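PDB 4MMO: Sso-CP2 metallo-carboxypetidase from Sulfolobus solfataricus, which probably acts as a zinc-dependent peptidase of the M20 family, removing residues from the carboxyl end of peptides. Local coordinates for residues 7-12 / 95-100; 17-22 / 74-79; 81-86 / 410-415; 171-176 / 369-374. All blocks are in the same frame, centred on the assembly; numbering follows the deposited sequence.

Contact 1: 7-12 / 95-100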
# COMPACT_ATOMS: atom_id res chain seq x y z
N THR A 7 -40.08 -15.54 -2.63
CA THR A 7 -39.40 -15.56 -1.34
C THR A 7 -37.91 -15.30 -1.51
O THR A 7 -37.29 -14.63 -0.67
CB THR A 7 -39.63 -16.89 -0.60
OG1 THR A 7 -41.04 -17.11 -0.46
CG2 THR A 7 -38.98 -16.87 0.78
N LEU A 8 -37.33 -15.81 -2.59
CA LEU A 8 -35.92 -15.58 -2.86
C LEU A 8 -35.66 -14.09 -3.07
O LEU A 8 -34.71 -13.54 -2.51
CB LEU A 8 -35.45 -16.38 -4.08
CG LEU A 8 -34.07 -16.03 -4.63
CD1 LEU A 8 -33.00 -16.18 -3.55
CD2 LEU A 8 -33.74 -16.90 -5.83
N ILE A 9 -36.51 -13.44 -3.87
CA ILE A 9 -36.41 -12.00 -4.13
C ILE A 9 -36.48 -11.23 -2.82
O ILE A 9 -35.68 -10.32 -2.57
CB ILE A 9 -37.56 -11.52 -5.06
CG1 ILE A 9 -37.46 -12.18 -6.43
CG2 ILE A 9 -37.54 -9.99 -5.20
CD1 ILE A 9 -36.24 -11.79 -7.24
N GLU A 10 -37.46 -11.58 -1.99
CA GLU A 10 -37.63 -10.95 -0.68
C GLU A 10 -36.36 -11.09 0.16
O GLU A 10 -35.92 -10.14 0.80
CB GLU A 10 -38.82 -11.60 0.03
CG GLU A 10 -39.14 -11.04 1.40
CD GLU A 10 -40.34 -11.74 2.03
OE1 GLU A 10 -40.37 -12.99 2.01
OE2 GLU A 10 -41.24 -11.04 2.53
N PHE A 11 -35.77 -12.29 0.14
CA PHE A 11 -34.54 -12.58 0.88
C PHE A 11 -33.39 -11.72 0.36
O PHE A 11 -32.63 -11.13 1.14
CB PHE A 11 -34.19 -14.07 0.69
CG PHE A 11 -33.13 -14.60 1.63
CD1 PHE A 11 -32.85 -13.98 2.84
CD2 PHE A 11 -32.42 -15.75 1.30
CE1 PHE A 11 -31.87 -14.49 3.69
CE2 PHE A 11 -31.45 -16.26 2.14
CZ PHE A 11 -31.18 -15.63 3.34
N LEU A 12 -33.29 -11.65 -0.96
CA LEU A 12 -32.19 -10.95 -1.63
C LEU A 12 -32.24 -9.43 -1.43
O LEU A 12 -31.22 -8.76 -1.50
CB LEU A 12 -32.21 -11.26 -3.12
CG LEU A 12 -31.72 -12.65 -3.56
CD1 LEU A 12 -31.98 -12.87 -5.04
CD2 LEU A 12 -30.23 -12.81 -3.26
N ASP A 95 -34.29 -13.05 -17.62
CA ASP A 95 -34.52 -14.29 -16.89
C ASP A 95 -33.44 -14.54 -15.84
O ASP A 95 -33.12 -15.69 -15.53
CB ASP A 95 -34.62 -15.47 -17.86
CG ASP A 95 -35.85 -15.39 -18.75
OD1 ASP A 95 -36.96 -15.70 -18.26
OD2 ASP A 95 -35.70 -15.02 -19.93
N ARG A 96 -32.89 -13.46 -15.31
CA ARG A 96 -31.87 -13.53 -14.27
C ARG A 96 -32.24 -12.59 -13.13
O ARG A 96 -32.94 -11.60 -13.34
CB ARG A 96 -30.51 -13.13 -14.83
CG ARG A 96 -29.95 -14.09 -15.85
CD ARG A 96 -28.60 -13.64 -16.37
NE ARG A 96 -28.11 -14.50 -17.44
CZ ARG A 96 -26.84 -14.59 -17.81
NH1 ARG A 96 -25.91 -13.87 -17.21
NH2 ARG A 96 -26.50 -15.40 -18.80
N ILE A 97 -31.77 -12.91 -11.93
CA ILE A 97 -31.96 -12.05 -10.77
C ILE A 97 -30.64 -11.38 -10.45
O ILE A 97 -29.63 -12.05 -10.30
CB ILE A 97 -32.41 -12.85 -9.54
CG1 ILE A 97 -33.66 -13.66 -9.86
CG2 ILE A 97 -32.68 -11.91 -8.37
CD1 ILE A 97 -34.01 -14.67 -8.78
N TYR A 98 -30.65 -10.05 -10.34
CA TYR A 98 -29.43 -9.29 -10.09
C TYR A 98 -29.38 -8.75 -8.67
O TYR A 98 -30.09 -7.81 -8.32
CB TYR A 98 -29.31 -8.14 -11.10
CG TYR A 98 -28.96 -8.60 -12.49
CD1 TYR A 98 -29.95 -9.00 -13.38
CD2 TYR A 98 -27.64 -8.64 -12.91
CE1 TYR A 98 -29.62 -9.43 -14.66
CE2 TYR A 98 -27.31 -9.07 -14.17
CZ TYR A 98 -28.30 -9.46 -15.05
OH TYR A 98 -27.97 -9.89 -16.31
N ALA A 99 -28.54 -9.37 -7.85
CA ALA A 99 -28.35 -8.92 -6.48
C ALA A 99 -27.07 -9.50 -5.89
O ALA A 99 -26.66 -10.61 -6.25
CB ALA A 99 -29.54 -9.32 -5.63
N ARG A 100 -26.43 -8.74 -5.00
CA ARG A 100 -25.37 -9.30 -4.17
C ARG A 100 -25.98 -10.42 -3.34
O ARG A 100 -27.02 -10.23 -2.70
CB ARG A 100 -24.76 -8.22 -3.27
CG ARG A 100 -23.93 -8.73 -2.09
CD ARG A 100 -22.69 -9.52 -2.53
NE ARG A 100 -21.57 -8.66 -2.91
CZ ARG A 100 -21.11 -8.50 -4.15
NH1 ARG A 100 -21.63 -9.15 -5.18
NH2 ARG A 100 -20.08 -7.68 -4.35
O HOH W 1 -28.85 -10.22 -0.68
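The end of helix 3-12 packs on strand 96-98, the middle strand of a small three-stranded antiparallel sheet, with the two short axes 10.4 Å apart and running nearly the same way (19°). The contact is apolar and buried, and no direct hydrogen bond crosses it. I97 and L12 have the largest shares. I97 points its CB at the helix, and its two branches fork, CG2 anti to the backbone N and CG1 anti to the carbonyl carbon (chi1 -55°). The CG2 branch meets L12 CD1 at 3.5 Å and I9 CD1 at 3.7 Å, while the ethyl tip, I97 CD1, reaches L8 CD2 at 3.7 Å. L8 and I9 from one turn and L12 from the next thus converge obliquely on one isoleucine. L12 has CG anti to its carbonyl carbon, which brings CD1 to I97. Its CB faces A99 CB at 4.1 Å; consistent with the small alanine, the CA atoms of L12 and A99 come within 6.5 Å. Elsewhere around the helix, T7 and F11 pack on helices 24-39 and 102-121. R100 turns its guanidinium away, to a salt bridge with E413. Its carbonyl stays at the contact, where a single water donates to both backbone oxygens, 2.9 Å to L12 O and 2.7 Å to R100 O.

Contact 2: 17-22 / 74-79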
# COMPACT_ATOMS: atom_id res chain seq x y z
N ILE A 17 -24.44 -7.42 4.92
CA ILE A 17 -23.00 -7.34 4.78
C ILE A 17 -22.39 -7.56 6.16
O ILE A 17 -22.58 -6.76 7.06
CB ILE A 17 -22.57 -6.00 4.19
CG1 ILE A 17 -23.33 -5.73 2.89
CG2 ILE A 17 -21.07 -5.98 3.96
CD1 ILE A 17 -23.10 -4.36 2.29
N SER A 18 -21.67 -8.67 6.31
CA SER A 18 -21.07 -9.01 7.60
C SER A 18 -19.84 -8.16 7.87
O SER A 18 -19.46 -7.96 9.02
CB SER A 18 -20.70 -10.50 7.63
OG SER A 18 -19.93 -10.85 6.49
N ALA A 19 -19.22 -7.66 6.81
CA ALA A 19 -18.02 -6.83 6.94
C ALA A 19 -18.31 -5.56 7.73
O ALA A 19 -17.47 -5.10 8.50
CB ALA A 19 -17.48 -6.47 5.57
N THR A 20 -19.50 -5.01 7.55
CA THR A 20 -19.92 -3.79 8.24
C THR A 20 -20.97 -4.09 9.31
O THR A 20 -21.09 -3.36 10.29
CB THR A 20 -20.50 -2.76 7.25
OG1 THR A 20 -21.69 -3.29 6.64
CG2 THR A 20 -19.49 -2.41 6.17
N GLY A 21 -21.72 -5.17 9.11
CA GLY A 21 -22.78 -5.55 10.02
C GLY A 21 -24.13 -5.06 9.55
O GLY A 21 -25.15 -5.24 10.23
N GLU A 22 -24.15 -4.47 8.36
CA GLU A 22 -25.35 -3.83 7.84
C GLU A 22 -26.44 -4.83 7.45
O GLU A 22 -26.32 -5.54 6.44
CB GLU A 22 -24.99 -2.94 6.64
CG GLU A 22 -25.98 -1.83 6.35
CD GLU A 22 -25.36 -0.71 5.53
OE1 GLU A 22 -24.30 -0.94 4.91
OE2 GLU A 22 -25.94 0.40 5.51
N VAL A 74 -23.40 -11.69 3.15
CA VAL A 74 -22.88 -11.49 1.80
C VAL A 74 -21.67 -10.56 1.79
O VAL A 74 -21.38 -9.90 2.79
CB VAL A 74 -23.96 -10.88 0.89
CG1 VAL A 74 -25.12 -11.84 0.73
CG2 VAL A 74 -24.44 -9.53 1.45
N GLN A 75 -20.98 -10.52 0.66
CA GLN A 75 -19.83 -9.64 0.49
C GLN A 75 -20.28 -8.18 0.38
O GLN A 75 -21.42 -7.91 0.02
CB GLN A 75 -19.05 -10.02 -0.77
CG GLN A 75 -18.16 -11.25 -0.61
CD GLN A 75 -16.72 -10.90 -0.26
OE1 GLN A 75 -16.14 -9.97 -0.82
NE2 GLN A 75 -16.15 -11.64 0.68
N PRO A 76 -19.37 -7.23 0.69
CA PRO A 76 -19.69 -5.81 0.50
C PRO A 76 -19.94 -5.52 -0.97
O PRO A 76 -19.66 -6.38 -1.80
CB PRO A 76 -18.43 -5.09 0.99
CG PRO A 76 -17.67 -6.09 1.80
CD PRO A 76 -18.00 -7.43 1.20
N VAL A 77 -20.47 -4.33 -1.29
CA VAL A 77 -20.87 -4.01 -2.66
C VAL A 77 -20.16 -2.78 -3.21
O VAL A 77 -20.50 -2.30 -4.29
CB VAL A 77 -22.40 -3.82 -2.76
CG1 VAL A 77 -23.11 -5.09 -2.32
CG2 VAL A 77 -22.85 -2.64 -1.91
N ASP A 78 -19.19 -2.27 -2.48
CA ASP A 78 -18.43 -1.11 -2.93
C ASP A 78 -17.46 -1.52 -4.04
O ASP A 78 -16.86 -2.58 -3.96
CB ASP A 78 -17.67 -0.48 -1.77
CG ASP A 78 -18.58 -0.05 -0.64
OD1 ASP A 78 -19.28 0.98 -0.80
OD2 ASP A 78 -18.60 -0.73 0.41
N PRO A 79 -17.31 -0.67 -5.08
CA PRO A 79 -17.94 0.64 -5.27
C PRO A 79 -19.30 0.56 -5.96
O PRO A 79 -19.42 -0.04 -7.03
CB PRO A 79 -16.93 1.38 -6.16
CG PRO A 79 -16.12 0.29 -6.85
CD PRO A 79 -16.48 -1.04 -6.24
O HOH W 2 -19.25 -8.76 4.28
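Where the loop between helices 3-12 and 24-39 meets the loop after strand 65-71, I17 sets its two branches against different residues of 74-79. CG2, anti to the backbone N, lies against the start of the proline ring, 3.7 Å from P76 CA, while CG1, anti to the carbonyl carbon (chi1 -53°), approaches V74 CG2 at 4.2 Å. A19 points its methyl at the same proline and touches P76 CG at 3.8 Å, so P76 is met by both I17 and A19. The backbones of I17 and V74 form a single beta bridge. The 17-22 loop is folded as a G1 beta bulge: G21 N donates to I17 O at 2.7 Å, and G21 and E22 both face I17. T20 OG1 accepts from E22 N, an ST turn. A water accepts from A19 N and donates to S18 OG and, at 2.8 Å, to V74 O; S18 OG also bonds D73. Beyond the contact, Q75 NE2 bonds E138, which binds zinc in another structure of the protein, though not in this chain. No direct hydrogen bond crosses 17-22 and 74-79, so the join rests on apolar fit, while the water satisfies A19 N and V74 O, too far apart to bond each other.

Contact 3: 81-86 / 410-415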
# COMPACT_ATOMS: atom_id res chain seq x y z
N SER A 81 -20.85 2.48 -7.70
CA SER A 81 -20.89 3.08 -9.04
C SER A 81 -20.79 2.04 -10.15
O SER A 81 -21.36 2.22 -11.23
CB SER A 81 -19.77 4.11 -9.19
OG SER A 81 -18.50 3.52 -9.01
N GLU A 82 -20.07 0.95 -9.89
CA GLU A 82 -19.86 -0.08 -10.90
C GLU A 82 -21.09 -0.97 -11.10
O GLU A 82 -21.18 -1.71 -12.08
CB GLU A 82 -18.65 -0.94 -10.53
CG GLU A 82 -17.31 -0.26 -10.83
CD GLU A 82 -16.12 -1.02 -10.26
OE1 GLU A 82 -16.32 -2.12 -9.70
OE2 GLU A 82 -14.99 -0.52 -10.39
N TRP A 83 -22.04 -0.89 -10.17
CA TRP A 83 -23.28 -1.66 -10.26
C TRP A 83 -24.28 -1.01 -11.21
O TRP A 83 -24.59 0.18 -11.08
CB TRP A 83 -23.92 -1.80 -8.88
CG TRP A 83 -23.24 -2.78 -7.98
CD1 TRP A 83 -22.10 -2.58 -7.25
CD2 TRP A 83 -23.65 -4.13 -7.70
NE1 TRP A 83 -21.78 -3.71 -6.54
CE2 TRP A 83 -22.72 -4.67 -6.80
CE3 TRP A 83 -24.72 -4.92 -8.13
CZ2 TRP A 83 -22.82 -5.98 -6.32
CZ3 TRP A 83 -24.82 -6.22 -7.65
CH2 TRP A 83 -23.88 -6.73 -6.75
N LYS A 84 -24.79 -1.78 -12.17
CA LYS A 84 -25.78 -1.27 -13.12
C LYS A 84 -27.15 -1.14 -12.48
O LYS A 84 -27.91 -0.23 -12.79
CB LYS A 84 -25.87 -2.19 -14.34
CG LYS A 84 -24.61 -2.21 -15.17
CD LYS A 84 -24.79 -3.04 -16.42
CE LYS A 84 -23.55 -2.97 -17.31
NZ LYS A 84 -22.33 -3.42 -16.60
N ARG A 85 -27.45 -2.07 -11.58
CA ARG A 85 -28.68 -2.05 -10.80
C ARG A 85 -28.27 -2.05 -9.34
O ARG A 85 -27.19 -2.54 -9.01
CB ARG A 85 -29.53 -3.28 -11.13
CG ARG A 85 -29.71 -3.54 -12.62
CD ARG A 85 -30.07 -4.99 -12.88
NE ARG A 85 -30.15 -5.28 -14.31
CZ ARG A 85 -29.11 -5.62 -15.07
NH1 ARG A 85 -27.89 -5.72 -14.55
NH2 ARG A 85 -29.29 -5.86 -16.36
N ALA A 86 -29.10 -1.49 -8.47
CA ALA A 86 -28.76 -1.42 -7.05
C ALA A 86 -28.44 -2.82 -6.52
O ALA A 86 -29.19 -3.75 -6.79
CB ALA A 86 -29.90 -0.81 -6.26
N ALA A 410 -18.06 -9.79 -6.85
CA ALA A 410 -17.85 -8.83 -7.93
C ALA A 410 -19.16 -8.09 -8.18
O ALA A 410 -20.22 -8.52 -7.73
CB ALA A 410 -17.39 -9.55 -9.18
N PRO A 411 -19.10 -6.95 -8.89
CA PRO A 411 -20.35 -6.21 -9.10
C PRO A 411 -21.28 -6.89 -10.09
O PRO A 411 -20.83 -7.66 -10.94
CB PRO A 411 -19.87 -4.86 -9.64
CG PRO A 411 -18.56 -5.16 -10.28
CD PRO A 411 -17.94 -6.24 -9.45
N ASN A 412 -22.57 -6.60 -9.97
CA ASN A 412 -23.60 -7.17 -10.83
C ASN A 412 -23.67 -8.68 -10.69
O ASN A 412 -23.76 -9.41 -11.67
CB ASN A 412 -23.37 -6.78 -12.29
CG ASN A 412 -23.30 -5.27 -12.48
OD1 ASN A 412 -24.18 -4.54 -12.03
ND2 ASN A 412 -22.24 -4.81 -13.14
N GLU A 413 -23.62 -9.15 -9.44
CA GLU A 413 -23.82 -10.57 -9.17
C GLU A 413 -25.23 -10.97 -9.56
O GLU A 413 -26.18 -10.23 -9.32
CB GLU A 413 -23.59 -10.87 -7.69
CG GLU A 413 -23.89 -12.31 -7.30
CD GLU A 413 -23.67 -12.58 -5.83
OE1 GLU A 413 -23.06 -11.72 -5.16
OE2 GLU A 413 -24.12 -13.64 -5.34
N ASN A 414 -25.37 -12.15 -10.15
CA ASN A 414 -26.67 -12.63 -10.60
C ASN A 414 -26.73 -14.15 -10.75
O ASN A 414 -25.70 -14.81 -10.88
CB ASN A 414 -27.02 -11.99 -11.94
CG ASN A 414 -26.17 -12.52 -13.07
OD1 ASN A 414 -26.52 -13.51 -13.71
ND2 ASN A 414 -25.04 -11.87 -13.32
N ILE A 415 -27.95 -14.69 -10.75
CA ILE A 415 -28.18 -16.10 -11.07
C ILE A 415 -29.32 -16.24 -12.08
O ILE A 415 -30.30 -15.48 -12.04
CB ILE A 415 -28.48 -16.95 -9.82
CG1 ILE A 415 -29.74 -16.46 -9.09
CG2 ILE A 415 -27.30 -16.93 -8.86
CD1 ILE A 415 -30.44 -17.54 -8.32
O HOH W 3 -26.62 -5.15 -11.88
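The loop before strand 91-93 lays the indole of W83 over the turn that leads into strand 414-416, close to the zinc site. One ring face covers the 411-412 backbone: N412 N sits 3.1 Å above the plane, toward the rim. P411 CB makes a CH-pi contact over the five-membered ring, 3.9 Å from its centroid and 13° off the normal. N412, in a left-handed backbone conformation, turns its amide back to the other loop. K84 N donates to N412 OD1 at 2.8 Å, almost straight (168°) and on a lone pair, and a water held by R85 N and NH1 donates to the same oxygen at 2.5 Å. The second hydrogen bond of the amide, N412 ND2 to E82 O, is weak at 3.4 Å. This turn belongs to the M20 catalytic domain and carries E413 inward, where its carboxylate forms a salt bridge with R100 and accepts from S103 N and from the backbone N of the zinc ligand D104, consistent with a second-shell role. An alanine in place of W83 takes away the indole face over P411 and N412 N and would probably loosen the loop against the turn. Nearby, N414 ND2 donates to N412 O at 3.2 Å.

Contact 4: 171-176 / 369-374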
# COMPACT_ATOMS: atom_id res chain seq x y z
N GLY A 171 -20.98 -25.35 -17.75
CA GLY A 171 -22.35 -25.47 -17.28
C GLY A 171 -22.64 -26.78 -16.58
O GLY A 171 -23.80 -27.14 -16.36
N ARG A 172 -21.59 -27.51 -16.23
CA ARG A 172 -21.73 -28.78 -15.52
C ARG A 172 -21.73 -28.53 -14.02
O ARG A 172 -20.98 -27.69 -13.53
CB ARG A 172 -20.58 -29.71 -15.88
CG ARG A 172 -20.55 -30.10 -17.35
CD ARG A 172 -19.19 -30.63 -17.76
NE ARG A 172 -18.16 -29.61 -17.63
CZ ARG A 172 -16.90 -29.75 -18.04
NH1 ARG A 172 -16.51 -30.88 -18.62
NH2 ARG A 172 -16.04 -28.76 -17.87
N PRO A 173 -22.57 -29.26 -13.27
CA PRO A 173 -22.55 -29.09 -11.81
C PRO A 173 -21.21 -29.53 -11.22
O PRO A 173 -20.55 -30.40 -11.80
CB PRO A 173 -23.68 -30.01 -11.33
CG PRO A 173 -23.84 -31.02 -12.42
CD PRO A 173 -23.53 -30.30 -13.69
N GLN A 174 -20.82 -28.93 -10.10
CA GLN A 174 -19.54 -29.23 -9.47
C GLN A 174 -19.71 -29.87 -8.10
O GLN A 174 -20.58 -29.49 -7.31
CB GLN A 174 -18.70 -27.96 -9.35
CG GLN A 174 -18.26 -27.40 -10.69
CD GLN A 174 -17.40 -26.17 -10.55
OE1 GLN A 174 -16.26 -26.14 -11.01
NE2 GLN A 174 -17.94 -25.13 -9.92
N ILE A 175 -18.87 -30.87 -7.83
CA ILE A 175 -18.85 -31.57 -6.56
C ILE A 175 -17.47 -31.36 -5.96
O ILE A 175 -16.46 -31.69 -6.58
CB ILE A 175 -19.08 -33.09 -6.74
CG1 ILE A 175 -20.32 -33.37 -7.60
CG2 ILE A 175 -19.20 -33.78 -5.38
CD1 ILE A 175 -21.62 -32.91 -7.01
N VAL A 176 -17.43 -30.80 -4.76
CA VAL A 176 -16.17 -30.41 -4.14
C VAL A 176 -15.99 -31.12 -2.80
O VAL A 176 -16.81 -30.98 -1.89
CB VAL A 176 -16.12 -28.89 -3.96
CG1 VAL A 176 -14.75 -28.45 -3.49
CG2 VAL A 176 -16.48 -28.19 -5.28
N THR A 369 -25.73 -33.91 -17.45
CA THR A 369 -24.34 -33.95 -17.88
C THR A 369 -23.49 -34.60 -16.80
O THR A 369 -23.99 -34.96 -15.74
CB THR A 369 -23.80 -32.55 -18.22
OG1 THR A 369 -22.44 -32.66 -18.66
CG2 THR A 369 -23.88 -31.63 -17.00
N GLU A 370 -22.19 -34.74 -17.06
CA GLU A 370 -21.30 -35.39 -16.12
C GLU A 370 -20.83 -34.40 -15.05
O GLU A 370 -20.18 -33.40 -15.38
CB GLU A 370 -20.09 -35.97 -16.85
CG GLU A 370 -19.32 -37.02 -16.06
CD GLU A 370 -20.13 -38.28 -15.82
OE1 GLU A 370 -20.95 -38.64 -16.70
OE2 GLU A 370 -19.96 -38.91 -14.76
N PRO A 371 -21.15 -34.65 -13.77
CA PRO A 371 -20.67 -33.76 -12.71
C PRO A 371 -19.15 -33.73 -12.61
O PRO A 371 -18.51 -34.77 -12.69
CB PRO A 371 -21.26 -34.37 -11.44
CG PRO A 371 -22.43 -35.17 -11.89
CD PRO A 371 -22.04 -35.70 -13.24
N GLN A 372 -18.59 -32.54 -12.43
CA GLN A 372 -17.15 -32.39 -12.28
C GLN A 372 -16.77 -32.44 -10.80
O GLN A 372 -17.23 -31.63 -10.00
CB GLN A 372 -16.69 -31.08 -12.92
CG GLN A 372 -17.02 -30.99 -14.40
CD GLN A 372 -16.40 -32.12 -15.20
OE1 GLN A 372 -15.18 -32.23 -15.30
NE2 GLN A 372 -17.25 -32.99 -15.77
N VAL A 373 -15.92 -33.40 -10.46
CA VAL A 373 -15.57 -33.70 -9.08
C VAL A 373 -14.12 -33.31 -8.82
O VAL A 373 -13.22 -33.82 -9.49
CB VAL A 373 -15.73 -35.21 -8.79
CG1 VAL A 373 -15.53 -35.52 -7.31
CG2 VAL A 373 -17.10 -35.71 -9.24
N ILE A 374 -13.90 -32.40 -7.88
CA ILE A 374 -12.54 -32.01 -7.50
C ILE A 374 -12.30 -32.31 -6.02
O ILE A 374 -13.23 -32.26 -5.22
CB ILE A 374 -12.25 -30.53 -7.81
CG1 ILE A 374 -13.31 -29.63 -7.17
CG2 ILE A 374 -12.21 -30.33 -9.31
CD1 ILE A 374 -13.00 -28.15 -7.28
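Strands 174-176 and 372-374 run parallel, 18° apart, and are tightest along their backbones. I175 bonds through both its N and its O to the 372-374 strand: the N donates to Q372 O at 2.8 Å (172°), and the O accepts from I374 N at 3.0 Å, nearly along the C=O axis. One step earlier, Q372 N donates to P173 O at 3.0 Å. On one face I175 CG1 lies alongside P371 CB at 4.1 Å, and helix 354-367 covers this apolar side through M359 and A363. The pair is a two-stranded parallel element of the M20 catalytic domain, and V176 bonds the backbone of S397, just past edge strand 395-396 of the six-stranded sheet. On the opposite face V176 and I374 are still buried, side by side, with V176 CG2 4.0 Å from I374 CG1. Toward the start of the strands that packing gives way to a partly exposed polar stack. The R172 guanidinium, held by salt bridges to D168 and D249, lies over the Q372 amide, with Q372 CD 3.5 Å above the guanidinium plane and the two planes 18° apart. Q372, bent at chi2, turns NE2 back to E370 O at 3.0 Å. An alanine in place of Q372 removes both the amide under R172 and the bond to E370 O, and would probably leave the guanidinium less firmly placed.

Overall arrangement
Contact 1 is wholly buried; contacts 2, 3 and 4 each include residues nearer the surface. Contacts 1 and 3 hold the same small sheet, since strands 96-98 and 414-416 are neighbours in it. R100 links them: it forms a salt bridge to 410-415 and also reaches the 74-79 loop of contact 2, which meets contact 3 at W83. Contact 4 stands apart, its centre about 30 Å from that of contact 2, on the other side of the chain's centre. Chemistry follows place: apolar branches join helix to strand in contact 1, apolar fit and a water join the loops of contact 2, an aromatic face and an amide serve contact 3, and backbone bonds rule contact 4.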